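Local coordinates for protein helicase of the snf2/rad54 family (Sulfolobus solfataricus, PDB 1Z5Z) that forms the C-terminal part of a SWI2/SNF2-family ATPase core, which probably couples ATP hydrolysis to movement on DNA, at residues 42-47 with 76-81; 62-67 with 255-260; 217-222 with 229-234; 239-244 with 249-254. All blocks are in the same frame, centred on the assembly; numbering follows the deposited sequence.

How the interactions relate
From the N terminus, the chain enters the parallel sheet at strand 29-35 and then runs through helices 39-55 and 61-78, which interaction 1 joins into a hairpin. Interaction 2 starts from the same second helix and closes a far longer loop, reaching the start of helix 257-264; its segments alternate with those of interaction 1. Nested inside that loop lie two short closures in series: interaction 3, between strand 216-222 and helix 226-236, and interaction 4, which folds helix 250-253 back on the end of helix 238-241. Interactions 3 and 4 touch through Leu233 and Trp251, and Lys76 of interaction 1 forms a salt bridge with Asp249 of interaction 4.

Interaction 1 (42-47 with 76-81)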
loop_
_atom_site.group_PDB
_atom_site.type_symbol
_atom_site.label_atom_id
_atom_site.label_comp_id
_atom_site.label_asym_id
_atom_site.label_seq_id
_atom_site.Cartn_x
_atom_site.Cartn_y
_atom_site.Cartn_z
ATOM N N ALA A 42 -13.793 -7.112 -1.462
ATOM C CA ALA A 42 -13.685 -8.338 -2.234
ATOM C C ALA A 42 -14.589 -8.263 -3.447
ATOM O O ALA A 42 -14.219 -8.704 -4.543
ATOM C CB ALA A 42 -14.038 -9.558 -1.372
ATOM N N ALA A 43 -15.767 -7.683 -3.273
ATOM C CA ALA A 43 -16.672 -7.559 -4.413
ATOM C C ALA A 43 -16.108 -6.622 -5.476
ATOM O O ALA A 43 -16.228 -6.900 -6.659
ATOM C CB ALA A 43 -18.025 -7.055 -3.969
ATOM N N MET A 44 -15.516 -5.499 -5.068
ATOM C CA MET A 44 -14.965 -4.554 -6.049
ATOM C C MET A 44 -13.763 -5.187 -6.744
ATOM O O MET A 44 -13.606 -5.101 -7.964
ATOM C CB MET A 44 -14.543 -3.257 -5.354
ATOM C CG MET A 44 -15.696 -2.400 -4.894
ATOM S SD MET A 44 -15.139 -1.182 -3.717
ATOM C CE MET A 44 -14.388 0.048 -4.788
ATOM N N TYR A 45 -12.923 -5.848 -5.956
ATOM C CA TYR A 45 -11.733 -6.496 -6.496
ATOM C C TYR A 45 -12.140 -7.492 -7.575
ATOM O O TYR A 45 -11.571 -7.523 -8.671
ATOM C CB TYR A 45 -10.982 -7.243 -5.383
ATOM C CG TYR A 45 -9.619 -7.779 -5.820
ATOM C CD1 TYR A 45 -8.435 -7.116 -5.444
ATOM C CD2 TYR A 45 -9.502 -8.928 -6.596
ATOM C CE1 TYR A 45 -7.167 -7.595 -5.831
ATOM C CE2 TYR A 45 -8.225 -9.415 -6.987
ATOM C CZ TYR A 45 -7.069 -8.729 -6.590
ATOM O OH TYR A 45 -5.812 -9.185 -6.931
ATOM N N LYS A 46 -13.132 -8.320 -7.263
ATOM C CA LYS A 46 -13.583 -9.327 -8.212
ATOM C C LYS A 46 -14.162 -8.735 -9.506
ATOM O O LYS A 46 -13.852 -9.194 -10.606
ATOM C CB LYS A 46 -14.616 -10.260 -7.546
ATOM C CG LYS A 46 -14.905 -11.520 -8.384
ATOM C CD LYS A 46 -15.723 -12.527 -7.597
ATOM C CE LYS A 46 -16.132 -13.726 -8.457
ATOM N NZ LYS A 46 -17.260 -14.458 -7.771
ATOM N N ALA A 47 -14.978 -7.706 -9.380
ATOM C CA ALA A 47 -15.566 -7.102 -10.555
ATOM C C ALA A 47 -14.505 -6.623 -11.519
ATOM O O ALA A 47 -14.558 -6.920 -12.716
ATOM C CB ALA A 47 -16.461 -5.951 -10.147
ATOM N N LYS A 76 -4.880 -2.049 -6.807
ATOM C CA LYS A 76 -4.027 -1.580 -5.737
ATOM C C LYS A 76 -4.781 -0.601 -4.898
ATOM O O LYS A 76 -4.618 -0.560 -3.674
ATOM C CB LYS A 76 -2.770 -0.931 -6.275
ATOM C CG LYS A 76 -1.744 -1.871 -6.897
ATOM C CD LYS A 76 -0.601 -0.989 -7.437
ATOM C CE LYS A 76 0.511 -1.761 -8.116
ATOM N NZ LYS A 76 1.479 -0.767 -8.752
ATOM N N GLN A 77 -5.640 0.195 -5.531
ATOM C CA GLN A 77 -6.396 1.158 -4.749
ATOM C C GLN A 77 -7.504 0.492 -3.932
ATOM O O GLN A 77 -7.739 0.875 -2.800
ATOM C CB GLN A 77 -6.998 2.227 -5.658
ATOM C CG GLN A 77 -5.931 3.143 -6.280
ATOM C CD GLN A 77 -6.557 4.117 -7.291
ATOM O OE1 GLN A 77 -6.630 5.316 -7.049
ATOM N NE2 GLN A 77 -7.046 3.582 -8.404
ATOM N N ILE A 78 -8.161 -0.503 -4.520
ATOM C CA ILE A 78 -9.239 -1.212 -3.852
ATOM C C ILE A 78 -8.738 -1.917 -2.595
ATOM O O ILE A 78 -9.403 -1.862 -1.547
ATOM C CB ILE A 78 -9.892 -2.263 -4.831
ATOM C CG1 ILE A 78 -10.772 -1.526 -5.872
ATOM C CG2 ILE A 78 -10.691 -3.297 -4.064
ATOM C CD1 ILE A 78 -11.386 -2.488 -6.900
ATOM N N VAL A 79 -7.569 -2.553 -2.670
ATOM C CA VAL A 79 -7.078 -3.239 -1.467
ATOM C C VAL A 79 -6.602 -2.307 -0.362
ATOM O O VAL A 79 -6.334 -2.763 0.757
ATOM C CB VAL A 79 -5.958 -4.256 -1.785
ATOM C CG1 VAL A 79 -6.495 -5.294 -2.820
ATOM C CG2 VAL A 79 -4.717 -3.530 -2.314
ATOM N N ASP A 80 -6.495 -1.007 -0.666
ATOM C CA ASP A 80 -6.088 -0.017 0.319
ATOM C C ASP A 80 -7.356 0.534 0.969
ATOM O O ASP A 80 -7.478 0.540 2.165
ATOM C CB ASP A 80 -5.328 1.141 -0.358
ATOM C CG ASP A 80 -3.833 0.913 -0.408
ATOM O OD1 ASP A 80 -3.373 -0.252 -0.176
ATOM O OD2 ASP A 80 -3.122 1.904 -0.679
ATOM N N HIS A 81 -8.289 1.038 0.159
ATOM C CA HIS A 81 -9.521 1.598 0.700
ATOM C C HIS A 81 -10.531 1.890 -0.401
ATOM O O HIS A 81 -10.252 2.649 -1.345
ATOM C CB HIS A 81 -9.228 2.882 1.459
ATOM C CG HIS A 81 -10.321 3.286 2.400
ATOM N ND1 HIS A 81 -11.616 3.536 1.986
ATOM C CD2 HIS A 81 -10.317 3.441 3.748
ATOM C CE1 HIS A 81 -12.362 3.822 3.037
ATOM N NE2 HIS A 81 -11.596 3.772 4.119
#
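Tyr45 OH is gripped from two directions, hydrogen-bonded to the carbonyl of Ile264 and to the backbone N of Leu226, and this fixes a ring whose edge rests against Val79. The closest atoms there are Tyr45 CD1 and Val79 CG1, 3.7 Å apart and near the ring plane, with Tyr45 CE1 almost as near the same methyl. The tyrosine leaves its helix with CG anti to the backbone N (chi1 -172°), which lays the ring alongside Val79.

Beside it, Ile78 gives the largest share of the buried surface. Its CD1 lies 3.6 Å from Met44 CB and comes equally near the Met44 carbonyl oxygen, while Ile78 CG2 is 3.9 Å from Tyr45 N, wedged against the backbone. Met44 folds round the isoleucine: the bend at its thioether (chi3 78°) brings CE to 4.1 Å from Ile78 CG1.

The two segments belong to helices 39-55 and 61-78, which pair as a helical hairpin, consistent with the helical subdomain that SWI2/SNF2 proteins add to their RecA-like core. Gln41 NE2 binds the carbonyl of Ile78, and Leu85 of helix 83-86 also packs on Ile78. No hydrogen bond links 42-47 with 76-81 directly, so hydrocarbon packing holds these two segments together, and the tyrosine hydroxyl spends its polarity on the C-terminal part of the chain.

Interaction 2 (62-67 with 255-260); sequences IKRKGM and LSTEEL
Arg64 lays the edge of its guanidinium group against the start of helix 257-264, meeting the carbonyl of Leu255 and the hydroxyl of Thr257. That helix begins with a capping box built by Ser256 and Glu259, so the arginine bonds to both neighbours of the N-cap residue. The grip on Leu255 is end-on with two nitrogens: NH1 lies 2.9 Å and NH2 3.1 Å from the single atom Leu255 O, which is close to the guanidinium plane. Both bonds are bent, the first to 146° at its hydrogen. The second N-H of NH1 is better aligned, reaching Thr257 OG1 at 3.2 Å and 167°.

With CG anti to the backbone N (chi1 176°) and the chain extended from CG to NE, Arg64 stretches from helix 61-78 to span a gap that leaves even the nearest CA atoms, those of Arg64 and Thr257, 10.3 Å apart. On the way it packs on Ile56 and Val59, in the loop after helix 39-55. Two acceptor oxygens probably offset the cost of placing a positive charge at a helix N terminus.

Behind this layer the capping box fixes the turn. Glu259 N donates to Ser256 OG, 3.0 Å away, and in return Ser256 N donates, 2.9 Å and nearly straight, to Glu259 OE2, on the lone pair directed away from the other carboxylate oxygen.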
loop_
_atom_site.group_PDB
_atom_site.type_symbol
_atom_site.label_atom_id
_atom_site.label_comp_id
_atom_site.label_asym_id
_atom_site.label_seq_id
_atom_site.Cartn_x
_atom_site.Cartn_y
_atom_site.Cartn_z
ATOM N N ILE A 62 0.492 -2.541 -27.346
ATOM C CA ILE A 62 0.377 -1.322 -26.571
ATOM C C ILE A 62 -0.939 -1.196 -25.839
ATOM O O ILE A 62 -0.937 -0.885 -24.651
ATOM C CB ILE A 62 0.585 -0.056 -27.466
ATOM C CG1 ILE A 62 2.075 0.109 -27.773
ATOM C CG2 ILE A 62 0.047 1.195 -26.772
ATOM C CD1 ILE A 62 2.965 0.188 -26.538
ATOM N N LYS A 63 -2.058 -1.413 -26.525
ATOM C CA LYS A 63 -3.350 -1.281 -25.856
ATOM C C LYS A 63 -3.550 -2.330 -24.743
ATOM O O LYS A 63 -4.281 -2.077 -23.781
ATOM C CB LYS A 63 -4.512 -1.356 -26.857
ATOM C CG LYS A 63 -4.665 -0.132 -27.793
ATOM C CD LYS A 63 -6.084 -0.111 -28.404
ATOM C CE LYS A 63 -6.303 1.058 -29.367
ATOM N N ARG A 64 -2.902 -3.488 -24.882
ATOM C CA ARG A 64 -3.004 -4.559 -23.889
ATOM C C ARG A 64 -2.205 -4.131 -22.671
ATOM O O ARG A 64 -2.657 -4.286 -21.544
ATOM C CB ARG A 64 -2.461 -5.892 -24.429
ATOM C CG ARG A 64 -2.446 -7.052 -23.382
ATOM C CD ARG A 64 -2.077 -8.405 -24.013
ATOM N NE ARG A 64 -2.336 -9.575 -23.158
ATOM C CZ ARG A 64 -1.500 -10.034 -22.227
ATOM N NH1 ARG A 64 -1.813 -11.109 -21.511
ATOM N NH2 ARG A 64 -0.346 -9.428 -22.001
ATOM N N LYS A 65 -1.023 -3.576 -22.898
ATOM C CA LYS A 65 -0.188 -3.117 -21.791
ATOM C C LYS A 65 -0.951 -2.099 -20.944
ATOM O O LYS A 65 -1.032 -2.217 -19.704
ATOM C CB LYS A 65 1.075 -2.464 -22.327
ATOM C CG LYS A 65 2.328 -3.273 -22.147
ATOM C CD LYS A 65 3.340 -2.426 -21.371
ATOM C CE LYS A 65 4.748 -3.030 -21.375
ATOM N NZ LYS A 65 5.659 -2.204 -20.530
ATOM N N GLY A 66 -1.509 -1.101 -21.622
ATOM C CA GLY A 66 -2.259 -0.068 -20.938
ATOM C C GLY A 66 -3.530 -0.563 -20.252
ATOM O O GLY A 66 -3.984 0.024 -19.262
ATOM N N MET A 67 -4.131 -1.629 -20.767
ATOM C CA MET A 67 -5.344 -2.139 -20.151
ATOM C C MET A 67 -4.975 -2.822 -18.848
ATOM O O MET A 67 -5.639 -2.653 -17.835
ATOM C CB MET A 67 -6.072 -3.123 -21.080
ATOM C CG MET A 67 -7.382 -3.627 -20.510
ATOM S SD MET A 67 -8.272 -4.659 -21.686
ATOM C CE MET A 67 -9.259 -3.399 -22.541
ATOM N N LEU A 255 2.988 -10.682 -19.098
ATOM C CA LEU A 255 2.661 -12.080 -18.811
ATOM C C LEU A 255 1.571 -12.564 -19.775
ATOM O O LEU A 255 0.799 -11.769 -20.317
ATOM C CB LEU A 255 2.111 -12.221 -17.381
ATOM C CG LEU A 255 2.932 -11.726 -16.194
ATOM C CD1 LEU A 255 2.059 -11.763 -14.925
ATOM C CD2 LEU A 255 4.171 -12.591 -16.019
ATOM N N SER A 256 1.496 -13.870 -19.977
ATOM C CA SER A 256 0.437 -14.413 -20.816
ATOM C C SER A 256 -0.856 -14.152 -20.020
ATOM O O SER A 256 -0.818 -13.880 -18.804
ATOM C CB SER A 256 0.614 -15.923 -20.968
ATOM O OG SER A 256 0.427 -16.574 -19.712
ATOM N N THR A 257 -1.996 -14.241 -20.686
ATOM C CA THR A 257 -3.262 -14.042 -20.001
ATOM C C THR A 257 -3.484 -15.037 -18.852
ATOM O O THR A 257 -4.135 -14.714 -17.852
ATOM C CB THR A 257 -4.410 -14.171 -20.979
ATOM O OG1 THR A 257 -4.361 -13.058 -21.883
ATOM C CG2 THR A 257 -5.763 -14.197 -20.234
ATOM N N GLU A 258 -2.946 -16.246 -19.008
ATOM C CA GLU A 258 -3.101 -17.284 -17.994
ATOM C C GLU A 258 -2.207 -16.963 -16.808
ATOM O O GLU A 258 -2.644 -17.055 -15.667
ATOM C CB GLU A 258 -2.738 -18.662 -18.565
ATOM N N GLU A 259 -0.955 -16.613 -17.080
ATOM C CA GLU A 259 -0.036 -16.235 -16.022
ATOM C C GLU A 259 -0.569 -15.024 -15.272
ATOM O O GLU A 259 -0.482 -14.959 -14.037
ATOM C CB GLU A 259 1.329 -15.892 -16.595
ATOM C CG GLU A 259 2.152 -17.093 -17.000
ATOM C CD GLU A 259 3.372 -16.683 -17.792
ATOM O OE1 GLU A 259 4.388 -17.396 -17.701
ATOM O OE2 GLU A 259 3.312 -15.651 -18.504
ATOM N N LEU A 260 -1.130 -14.068 -16.013
ATOM C CA LEU A 260 -1.679 -12.864 -15.392
ATOM C C LEU A 260 -2.819 -13.222 -14.410
ATOM O O LEU A 260 -2.889 -12.714 -13.288
ATOM C CB LEU A 260 -2.209 -11.911 -16.464
ATOM C CG LEU A 260 -2.831 -10.606 -15.941
ATOM C CD1 LEU A 260 -1.751 -9.779 -15.263
ATOM C CD2 LEU A 260 -3.480 -9.823 -17.077
#

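Interaction 3 (217-222 with 229-234); sequences VHKLIS and KIDQLL
Lys219 and Asp231 reach for each other from opposite directions in a short salt bridge, Lys219 NZ to Asp231 OD2 at 2.7 Å, and this buried corner is the tight part of the contact. The ammonium approaches OD2 on its syn side, 18° out of the carboxylate plane. Lys219 gets there by bending its chain near the end (chi3 50°), turning a side chain that leaves the strand toward the helix into the carboxylate. Ile221, crossing the aspartate at about a right angle, brings CD1 to 3.6 Å from Asp231 CG; the methyl sits over a face of the carboxylate, above CG, while the ammonium meets OD2 close to the plane.

Strand 216-222 lies in the parallel sheet between strands 29-35 and 186-189, and helix 226-236 follows it after a brief turn, a beta-alpha step consistent with the RecA-like fold of helicase C-terminal domains. Asn32 of the neighbouring strand bridges the pair, accepting from Lys219 NZ and donating to Asp231 OD1, and Arg192 adds a second salt bridge at OD2. The buried acid is thus met at both oxygens, which probably favours its charged form.

Even at the contact the backbones stay apart, the CA atoms of Ile221 and Asp231 being 8.3 Å from each other. On the solvent side of the helix, Gln232 is exposed, and Lys229, partly exposed, sends NZ to Ser267 OG.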
loop_
_atom_site.group_PDB
_atom_site.type_symbol
_atom_site.label_atom_id
_atom_site.label_comp_id
_atom_site.label_asym_id
_atom_site.label_seq_id
_atom_site.Cartn_x
_atom_site.Cartn_y
_atom_site.Cartn_z
ATOM N N VAL A 217 9.214 -3.282 11.867
ATOM C CA VAL A 217 8.640 -3.087 10.530
ATOM C C VAL A 217 7.441 -3.979 10.213
ATOM O O VAL A 217 7.465 -5.182 10.479
ATOM C CB VAL A 217 9.704 -3.328 9.440
ATOM C CG1 VAL A 217 9.108 -3.142 8.070
ATOM C CG2 VAL A 217 10.839 -2.385 9.627
ATOM N N HIS A 218 6.380 -3.392 9.653
ATOM C CA HIS A 218 5.184 -4.152 9.274
ATOM C C HIS A 218 4.813 -3.954 7.794
ATOM O O HIS A 218 4.681 -2.819 7.309
ATOM C CB HIS A 218 3.951 -3.746 10.101
ATOM C CG HIS A 218 4.068 -4.004 11.570
ATOM N ND1 HIS A 218 4.130 -2.987 12.504
ATOM C CD2 HIS A 218 4.071 -5.160 12.277
ATOM C CE1 HIS A 218 4.157 -3.508 13.716
ATOM N NE2 HIS A 218 4.121 -4.826 13.607
ATOM N N LYS A 219 4.608 -5.037 7.068
ATOM C CA LYS A 219 4.213 -4.900 5.659
ATOM C C LYS A 219 2.805 -5.412 5.536
ATOM O O LYS A 219 2.579 -6.606 5.714
ATOM C CB LYS A 219 5.105 -5.715 4.722
ATOM C CG LYS A 219 6.493 -5.178 4.569
ATOM C CD LYS A 219 7.389 -6.221 3.875
ATOM C CE LYS A 219 6.744 -6.756 2.607
ATOM N NZ LYS A 219 6.962 -8.221 2.429
ATOM N N LEU A 220 1.857 -4.525 5.230
ATOM C CA LEU A 220 0.489 -4.955 5.104
ATOM C C LEU A 220 0.305 -5.685 3.772
ATOM O O LEU A 220 0.740 -5.192 2.726
ATOM C CB LEU A 220 -0.451 -3.746 5.197
ATOM C CG LEU A 220 -0.305 -2.889 6.479
ATOM C CD1 LEU A 220 -1.528 -2.012 6.613
ATOM C CD2 LEU A 220 -0.171 -3.753 7.739
ATOM N N ILE A 221 -0.358 -6.837 3.800
ATOM C CA ILE A 221 -0.592 -7.619 2.575
ATOM C C ILE A 221 -2.017 -8.105 2.496
ATOM O O ILE A 221 -2.488 -8.766 3.430
ATOM C CB ILE A 221 0.331 -8.847 2.523
ATOM C CG1 ILE A 221 1.788 -8.396 2.375
ATOM C CG2 ILE A 221 -0.047 -9.748 1.336
ATOM C CD1 ILE A 221 2.758 -9.579 2.338
ATOM N N SER A 222 -2.726 -7.772 1.419
ATOM C CA SER A 222 -4.107 -8.226 1.267
ATOM C C SER A 222 -4.225 -9.717 0.910
ATOM O O SER A 222 -3.762 -10.180 -0.148
ATOM C CB SER A 222 -4.849 -7.361 0.247
ATOM O OG SER A 222 -5.044 -6.089 0.833
ATOM N N LYS A 229 0.349 -12.586 -3.966
ATOM C CA LYS A 229 1.037 -13.276 -5.069
ATOM C C LYS A 229 2.385 -12.700 -5.401
ATOM O O LYS A 229 3.371 -13.427 -5.553
ATOM C CB LYS A 229 0.202 -13.237 -6.341
ATOM C CG LYS A 229 -0.797 -14.352 -6.475
ATOM C CD LYS A 229 -1.645 -14.471 -5.263
ATOM C CE LYS A 229 -2.706 -15.508 -5.467
ATOM N NZ LYS A 229 -3.915 -14.901 -4.934
ATOM N N ILE A 230 2.427 -11.388 -5.568
ATOM C CA ILE A 230 3.693 -10.767 -5.870
ATOM C C ILE A 230 4.679 -10.971 -4.729
ATOM O O ILE A 230 5.835 -11.299 -4.956
ATOM C CB ILE A 230 3.521 -9.273 -6.150
ATOM C CG1 ILE A 230 2.890 -9.092 -7.527
ATOM C CG2 ILE A 230 4.870 -8.600 -6.087
ATOM C CD1 ILE A 230 1.952 -7.851 -7.649
ATOM N N ASP A 231 4.230 -10.810 -3.493
ATOM C CA ASP A 231 5.152 -11.005 -2.379
ATOM C C ASP A 231 5.706 -12.420 -2.402
ATOM O O ASP A 231 6.917 -12.625 -2.310
ATOM C CB ASP A 231 4.453 -10.762 -1.048
ATOM C CG ASP A 231 5.438 -10.629 0.099
ATOM O OD1 ASP A 231 5.722 -11.647 0.757
ATOM O OD2 ASP A 231 5.938 -9.497 0.330
ATOM N N GLN A 232 4.811 -13.400 -2.518
ATOM C CA GLN A 232 5.237 -14.791 -2.570
ATOM C C GLN A 232 6.238 -15.048 -3.687
ATOM O O GLN A 232 7.243 -15.717 -3.476
ATOM C CB GLN A 232 4.032 -15.717 -2.768
ATOM C CG GLN A 232 3.168 -15.831 -1.533
ATOM C CD GLN A 232 1.881 -16.572 -1.789
ATOM O OE1 GLN A 232 1.060 -16.736 -0.883
ATOM N NE2 GLN A 232 1.686 -17.016 -3.028
ATOM N N LEU A 233 5.966 -14.528 -4.875
ATOM C CA LEU A 233 6.871 -14.743 -6.013
ATOM C C LEU A 233 8.314 -14.237 -5.810
ATOM O O LEU A 233 9.276 -14.914 -6.203
ATOM C CB LEU A 233 6.301 -14.090 -7.258
ATOM C CG LEU A 233 5.309 -14.895 -8.068
ATOM C CD1 LEU A 233 4.762 -14.013 -9.168
ATOM C CD2 LEU A 233 5.993 -16.147 -8.645
ATOM N N LEU A 234 8.463 -13.044 -5.229
ATOM C CA LEU A 234 9.785 -12.480 -4.990
ATOM C C LEU A 234 10.520 -13.306 -3.954
ATOM O O LEU A 234 11.670 -13.680 -4.158
ATOM C CB LEU A 234 9.682 -11.051 -4.470
ATOM C CG LEU A 234 8.886 -10.004 -5.241
ATOM C CD1 LEU A 234 9.099 -8.646 -4.578
ATOM C CD2 LEU A 234 9.320 -9.962 -6.695
#

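Interaction 4 (239-244 with 249-254); sequences SLFKDI and DSWITE
This is a surface contact between the end of helix 238-241 with the residues after it, and helix 250-253, both helices short and weakly bonded; a T-shaped aromatic pair, an isoleucine and one bridging water make it. Phe241 points its edge at a face of Trp251: the phenyl and the six-membered indole ring have centroids 5.8 Å apart and planes at 80°, and the closest atoms are Phe241 CE2 and Trp251 CZ3 at 4.5 Å. The other face of the indole is covered by Ile252 of its own segment, whose CG1 sits 3.3 Å above the plane, so the ring is held between an aromatic edge and an aliphatic chain.

A first torsion of 65°, with CG between the backbone N and the carbonyl carbon, places the indole of Trp251 there. Separately, Ile244 CG1 packs tightly on Trp251 CB at 3.4 Å, the two side chains crossing at about a right angle. Nearby a water, lying at the indole edge, donates to Ile244 O at 2.8 Å and accepts from Trp251 N at 3.2 Å; it thereby joins the two backbones, which share no direct hydrogen bond.

Within the second segment, Thr253 OG1 donates to Ser250 O at 2.7 Å and braces the short turn. Leu233 of helix 226-236 touches both aromatic side chains, completing a small hydrophobic cluster in which an edge-to-face pair fastens helix 250-253 to the preceding helices.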
loop_
_atom_site.group_PDB
_atom_site.type_symbol
_atom_site.label_atom_id
_atom_site.label_comp_id
_atom_site.label_asym_id
_atom_site.label_seq_id
_atom_site.Cartn_x
_atom_site.Cartn_y
_atom_site.Cartn_z
ATOM N N SER A 239 16.310 -14.895 -7.424
ATOM C CA SER A 239 17.308 -15.103 -8.467
ATOM C C SER A 239 16.693 -14.992 -9.877
ATOM O O SER A 239 17.257 -14.334 -10.762
ATOM C CB SER A 239 17.935 -16.481 -8.283
ATOM O OG SER A 239 18.138 -16.741 -6.903
ATOM N N LEU A 240 15.537 -15.623 -10.082
ATOM C CA LEU A 240 14.860 -15.594 -11.380
ATOM C C LEU A 240 14.487 -14.186 -11.833
ATOM O O LEU A 240 14.547 -13.879 -13.020
ATOM C CB LEU A 240 13.578 -16.428 -11.320
ATOM C CG LEU A 240 13.586 -17.584 -10.332
ATOM C CD1 LEU A 240 12.203 -18.167 -10.217
ATOM C CD2 LEU A 240 14.573 -18.628 -10.782
ATOM N N PHE A 241 14.093 -13.353 -10.874
ATOM C CA PHE A 241 13.638 -11.981 -11.121
ATOM C C PHE A 241 14.753 -10.926 -11.102
ATOM O O PHE A 241 14.567 -9.805 -11.600
ATOM C CB PHE A 241 12.597 -11.599 -10.055
ATOM C CG PHE A 241 11.371 -12.472 -10.047
ATOM C CD1 PHE A 241 11.478 -13.842 -9.812
ATOM C CD2 PHE A 241 10.109 -11.921 -10.274
ATOM C CE1 PHE A 241 10.347 -14.655 -9.804
ATOM C CE2 PHE A 241 8.970 -12.722 -10.266
ATOM C CZ PHE A 241 9.088 -14.093 -10.032
ATOM N N LYS A 242 15.890 -11.296 -10.507
ATOM C CA LYS A 242 17.063 -10.431 -10.351
ATOM C C LYS A 242 17.408 -9.541 -11.545
ATOM O O LYS A 242 18.150 -8.574 -11.399
ATOM C CB LYS A 242 18.285 -11.283 -9.982
ATOM C CG LYS A 242 19.505 -10.483 -9.544
ATOM C CD LYS A 242 20.651 -11.434 -9.240
ATOM C CE LYS A 242 21.960 -10.687 -9.054
ATOM N NZ LYS A 242 23.117 -11.615 -8.933
ATOM N N ASP A 243 16.891 -9.878 -12.720
ATOM C CA ASP A 243 17.145 -9.078 -13.911
ATOM C C ASP A 243 16.015 -8.099 -14.132
ATOM O O ASP A 243 16.195 -6.873 -14.195
ATOM N N ILE A 244 14.841 -8.683 -14.222
ATOM C CA ILE A 244 13.609 -7.971 -14.443
ATOM C C ILE A 244 13.128 -7.096 -13.261
ATOM O O ILE A 244 12.413 -6.113 -13.468
ATOM C CB ILE A 244 12.520 -8.985 -14.772
ATOM C CG1 ILE A 244 11.307 -8.275 -15.361
ATOM C CG2 ILE A 244 12.185 -9.780 -13.531
ATOM C CD1 ILE A 244 11.482 -7.887 -16.817
ATOM N N ASP A 249 6.495 -2.996 -12.473
ATOM C CA ASP A 249 5.378 -3.843 -12.906
ATOM C C ASP A 249 5.506 -4.287 -14.346
ATOM O O ASP A 249 4.727 -5.110 -14.814
ATOM C CB ASP A 249 4.038 -3.093 -12.732
ATOM C CG ASP A 249 3.578 -3.015 -11.267
ATOM O OD1 ASP A 249 2.441 -2.530 -11.018
ATOM O OD2 ASP A 249 4.352 -3.437 -10.366
ATOM N N SER A 250 6.485 -3.729 -15.044
ATOM C CA SER A 250 6.708 -4.059 -16.443
ATOM C C SER A 250 6.527 -5.559 -16.741
ATOM O O SER A 250 5.742 -5.953 -17.625
ATOM C CB SER A 250 8.107 -3.604 -16.856
ATOM O OG SER A 250 8.528 -4.243 -18.051
ATOM N N TRP A 251 7.233 -6.400 -15.990
ATOM C CA TRP A 251 7.140 -7.842 -16.190
ATOM C C TRP A 251 5.697 -8.334 -16.126
ATOM O O TRP A 251 5.341 -9.283 -16.831
ATOM C CB TRP A 251 7.967 -8.584 -15.147
ATOM C CG TRP A 251 7.473 -8.406 -13.742
ATOM C CD1 TRP A 251 7.705 -7.345 -12.912
ATOM C CD2 TRP A 251 6.650 -9.316 -13.004
ATOM N NE1 TRP A 251 7.088 -7.543 -11.699
ATOM C CE2 TRP A 251 6.436 -8.749 -11.728
ATOM C CE3 TRP A 251 6.084 -10.562 -13.294
ATOM C CZ2 TRP A 251 5.667 -9.375 -10.754
ATOM C CZ3 TRP A 251 5.321 -11.184 -12.322
ATOM C CH2 TRP A 251 5.126 -10.591 -11.066
ATOM N N ILE A 252 4.873 -7.692 -15.296
ATOM C CA ILE A 252 3.470 -8.100 -15.170
ATOM C C ILE A 252 2.651 -7.809 -16.427
ATOM O O ILE A 252 1.803 -8.613 -16.815
ATOM C CB ILE A 252 2.739 -7.408 -13.987
ATOM C CG1 ILE A 252 3.334 -7.834 -12.642
ATOM C CG2 ILE A 252 1.271 -7.811 -13.983
ATOM C CD1 ILE A 252 2.531 -7.306 -11.448
ATOM N N THR A 253 2.899 -6.665 -17.062
ATOM C CA THR A 253 2.152 -6.293 -18.264
ATOM C C THR A 253 2.509 -7.155 -19.465
ATOM O O THR A 253 1.858 -7.085 -20.498
ATOM C CB THR A 253 2.393 -4.818 -18.639
ATOM O OG1 THR A 253 3.775 -4.632 -18.958
ATOM C CG2 THR A 253 2.023 -3.893 -17.462
ATOM N N GLU A 254 3.542 -7.971 -19.330
ATOM C CA GLU A 254 3.954 -8.849 -20.415
ATOM C C GLU A 254 3.686 -10.350 -20.179
ATOM O O GLU A 254 4.108 -11.198 -20.956
ATOM C CB GLU A 254 5.432 -8.614 -20.705
ATOM C CG GLU A 254 5.726 -7.151 -20.970
ATOM C CD GLU A 254 7.152 -6.905 -21.375
ATOM O OE1 GLU A 254 8.058 -7.312 -20.614
ATOM O OE2 GLU A 254 7.367 -6.300 -22.451
HETATM O O HOH W 1 9.848 -5.518 -14.296
#